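Long-range contact in inorganic pyrophosphatase (PDB 3TR4), which probably hydrolyses inorganic pyrophosphate to two phosphate ions with the help of magnesium, working as a homohexamer: residues K12-F17 with V89-I94. Sequence-based numbering, arbitrary orientation.
Sequences KGIDDF and VRALGI
Phe17 and Val89 form an antiparallel hydrogen-bonded pair, exchanging two backbone bonds: Phe17 N donates to Val89 O at 3.0 Å, and Val89 N to Phe17 O at 2.9 Å. A third bond ends on the turn that leads into strand 16-23. Ala91 N donates to Ile14 O at 3.0 Å in an almost straight bond (174° at the hydrogen), which carries the backbone contact with strand 86-99 into the turn. Within the type I turn from Gly13 to Asp16, the Ile14 carbonyl points almost straight at Ala91 N (C=O...N 176°); Asp16 N closes the turn on Gly13 O, and Lys12 and Gly13, both facing Asp16 in a classic beta bulge, share its carbonyl as acceptor. A CA-H...O contact from Asp16 CA to Val89 O (3.3 Å) adds to the backbone interactions.

The apolar contacts centre on the Phe17 ring, which comes nearer to strand 86-99 than the start of its side chain does. Val89 CG2 sits over one face as a CH-pi contact, 3.6 Å from the ring centroid and displaced toward the CE2 and CZ rim, while Ala91 N lies at the ring edge. Ala91 CB meets the Ile14 side chain, with CD1 at 3.6 Å. Arg90 CB lies against Asp15 O, while NH1 of its guanidinium bonds Ile122 O; Asp15 pairs with Lys160 and Asp16 with Arg88, both in salt bridges.

The pairing thus joins the start of strand 16-23 to strand 86-99 in the mixed sheet of the OB-like barrel core of family I soluble pyrophosphatases, with the Phe17 side chain about 14 Å from the bound manganese ion. Helix 160-175 packs on Ile14 and brings Phe167 to the Phe17 ring, while Val89 and Ala91 also touch strand 106-111, and Phe17 and Val89 reach strand 72-75.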
ATOM      1  N   LYS B  12      27.004  14.001 -16.987  1.00 35.28           N
ATOM      2  CA  LYS B  12      28.288  13.835 -17.667  1.00 40.90           C
ATOM      3  C   LYS B  12      28.171  13.297 -19.091  1.00 44.80           C
ATOM      4  O   LYS B  12      28.894  13.737 -19.985  1.00 50.16           O
ATOM      5  CB  LYS B  12      29.223  12.950 -16.834  1.00 38.83           C
ATOM      6  CG  LYS B  12      29.617  13.576 -15.504  1.00 44.28           C
ATOM      7  CD  LYS B  12      30.486  12.654 -14.663  1.00 45.98           C
ATOM      8  CE  LYS B  12      30.963  13.370 -13.408  1.00 47.99           C
ATOM      9  NZ  LYS B  12      31.774  12.496 -12.519  1.00 47.75           N
ATOM     10  N   GLY B  13      27.266  12.345 -19.305  1.00 40.51           N
ATOM     11  CA  GLY B  13      27.119  11.736 -20.613  1.00 34.56           C
ATOM     12  C   GLY B  13      26.175  10.550 -20.609  1.00 32.30           C
ATOM     13  O   GLY B  13      25.500  10.292 -19.615  1.00 31.04           O
ATOM     14  N   ILE B  14      26.144   9.822 -21.720  1.00 29.70           N
ATOM     15  CA  ILE B  14      25.165   8.757 -21.926  1.00 35.72           C
ATOM     16  C   ILE B  14      25.313   7.604 -20.929  1.00 36.05           C
ATOM     17  O   ILE B  14      24.376   6.828 -20.726  1.00 36.44           O
ATOM     18  CB  ILE B  14      25.229   8.212 -23.371  1.00 31.87           C
ATOM     19  CG1 ILE B  14      23.923   7.506 -23.742  1.00 28.67           C
ATOM     20  CG2 ILE B  14      26.438   7.302 -23.547  1.00 35.05           C
ATOM     21  CD1 ILE B  14      22.698   8.411 -23.681  1.00 28.06           C
ATOM     22  N   ASP B  15      26.484   7.499 -20.306  1.00 33.74           N
ATOM     23  CA  ASP B  15      26.741   6.447 -19.322  1.00 33.28           C
ATOM     24  C   ASP B  15      26.590   6.947 -17.892  1.00 32.29           C
ATOM     25  O   ASP B  15      26.788   6.195 -16.940  1.00 31.72           O
ATOM     26  CB  ASP B  15      28.144   5.868 -19.503  1.00 44.10           C
ATOM     27  CG  ASP B  15      28.248   4.960 -20.709  1.00 48.07           C
ATOM     28  OD1 ASP B  15      28.908   5.351 -21.693  1.00 50.51           O
ATOM     29  OD2 ASP B  15      27.665   3.854 -20.672  1.00 55.43           O
ATOM     30  N   ASP B  16      26.242   8.219 -17.743  1.00 30.64           N
ATOM     31  CA  ASP B  16      26.102   8.809 -16.422  1.00 30.48           C
ATOM     32  C   ASP B  16      25.428  10.167 -16.512  1.00 31.45           C
ATOM     33  O   ASP B  16      26.094  11.204 -16.467  1.00 33.45           O
ATOM     34  CB  ASP B  16      27.469   8.944 -15.749  1.00 34.09           C
ATOM     35  CG  ASP B  16      27.387   9.616 -14.394  1.00 45.11           C
ATOM     36  OD1 ASP B  16      26.277   9.680 -13.823  1.00 48.07           O
ATOM     37  OD2 ASP B  16      28.435  10.080 -13.900  1.00 53.19           O
ATOM     38  N   PHE B  17      24.107  10.159 -16.644  1.00 20.71           N
ATOM     39  CA  PHE B  17      23.367  11.408 -16.723  1.00 25.16           C
ATOM     40  C   PHE B  17      22.269  11.494 -15.669  1.00 26.74           C
ATOM     41  O   PHE B  17      21.929  10.500 -15.025  1.00 23.94           O
ATOM     42  CB  PHE B  17      22.832  11.654 -18.144  1.00 22.63           C
ATOM     43  CG  PHE B  17      21.861  10.611 -18.639  1.00 19.74           C
ATOM     44  CD1 PHE B  17      22.315   9.452 -19.253  1.00 23.75           C
ATOM     45  CD2 PHE B  17      20.493  10.813 -18.534  1.00 19.86           C
ATOM     46  CE1 PHE B  17      21.423   8.505 -19.729  1.00 22.00           C
ATOM     47  CE2 PHE B  17      19.595   9.871 -19.011  1.00 20.49           C
ATOM     48  CZ  PHE B  17      20.059   8.716 -19.607  1.00 27.88           C
ATOM     49  N   VAL B  89      21.772   7.773 -14.004  1.00 25.89           N
ATOM     50  CA  VAL B  89      21.469   6.591 -14.801  1.00 22.69           C
ATOM     51  C   VAL B  89      22.395   6.450 -16.003  1.00 21.55           C
ATOM     52  O   VAL B  89      23.158   7.358 -16.332  1.00 24.02           O
ATOM     53  CB  VAL B  89      19.997   6.615 -15.296  1.00 23.29           C
ATOM     54  CG1 VAL B  89      19.042   6.731 -14.122  1.00 19.99           C
ATOM     55  CG2 VAL B  89      19.780   7.760 -16.269  1.00 19.45           C
ATOM     56  N   ARG B  90      22.326   5.291 -16.648  1.00 20.06           N
ATOM     57  CA  ARG B  90      23.089   5.026 -17.858  1.00 26.08           C
ATOM     58  C   ARG B  90      22.149   4.414 -18.890  1.00 23.32           C
ATOM     59  O   ARG B  90      21.309   3.582 -18.549  1.00 23.34           O
ATOM     60  CB  ARG B  90      24.261   4.085 -17.559  1.00 25.44           C
ATOM     61  CG  ARG B  90      23.860   2.814 -16.828  1.00 29.03           C
ATOM     62  CD  ARG B  90      25.073   1.978 -16.427  1.00 29.09           C
ATOM     63  NE  ARG B  90      24.676   0.751 -15.741  1.00 23.69           N
ATOM     64  CZ  ARG B  90      24.381  -0.388 -16.359  1.00 23.64           C
ATOM     65  NH1 ARG B  90      24.441  -0.459 -17.682  1.00 22.62           N
ATOM     66  NH2 ARG B  90      24.024  -1.453 -15.655  1.00 23.20           N
ATOM     67  N   ALA B  91      22.282   4.828 -20.146  1.00 25.59           N
ATOM     68  CA  ALA B  91      21.361   4.389 -21.194  1.00 28.59           C
ATOM     69  C   ALA B  91      21.659   2.991 -21.738  1.00 32.90           C
ATOM     70  O   ALA B  91      22.812   2.564 -21.805  1.00 31.19           O
ATOM     71  CB  ALA B  91      21.326   5.401 -22.332  1.00 24.65           C
ATOM     72  N   LEU B  92      20.599   2.287 -22.126  1.00 30.42           N
ATOM     73  CA  LEU B  92      20.716   0.989 -22.773  1.00 24.21           C
ATOM     74  C   LEU B  92      20.283   1.106 -24.227  1.00 28.11           C
ATOM     75  O   LEU B  92      20.755   0.376 -25.097  1.00 33.57           O
ATOM     76  CB  LEU B  92      19.825  -0.034 -22.077  1.00 21.61           C
ATOM     77  CG  LEU B  92      20.143  -0.378 -20.625  1.00 26.59           C
ATOM     78  CD1 LEU B  92      19.121  -1.370 -20.101  1.00 29.14           C
ATOM     79  CD2 LEU B  92      21.556  -0.940 -20.507  1.00 28.02           C
ATOM     80  N   GLY B  93      19.362   2.025 -24.483  1.00 25.96           N
ATOM     81  CA  GLY B  93      18.803   2.177 -25.808  1.00 25.70           C
ATOM     82  C   GLY B  93      17.721   3.233 -25.807  1.00 25.31           C
ATOM     83  O   GLY B  93      17.603   4.015 -24.863  1.00 22.32           O
ATOM     84  N   ILE B  94      16.928   3.257 -26.867  1.00 24.73           N
ATOM     85  CA  ILE B  94      15.881   4.258 -26.992  1.00 20.45           C
ATOM     86  C   ILE B  94      14.643   3.670 -27.655  1.00 22.40           C
ATOM     87  O   ILE B  94      14.744   2.879 -28.592  1.00 27.83           O
ATOM     88  CB  ILE B  94      16.389   5.500 -27.758  1.00 25.39           C
ATOM     89  CG1 ILE B  94      15.287   6.555 -27.888  1.00 29.51           C
ATOM     90  CG2 ILE B  94      16.950   5.104 -29.121  1.00 27.49           C
ATOM     91  CD1 ILE B  94      15.787   7.882 -28.427  1.00 29.52           C
TER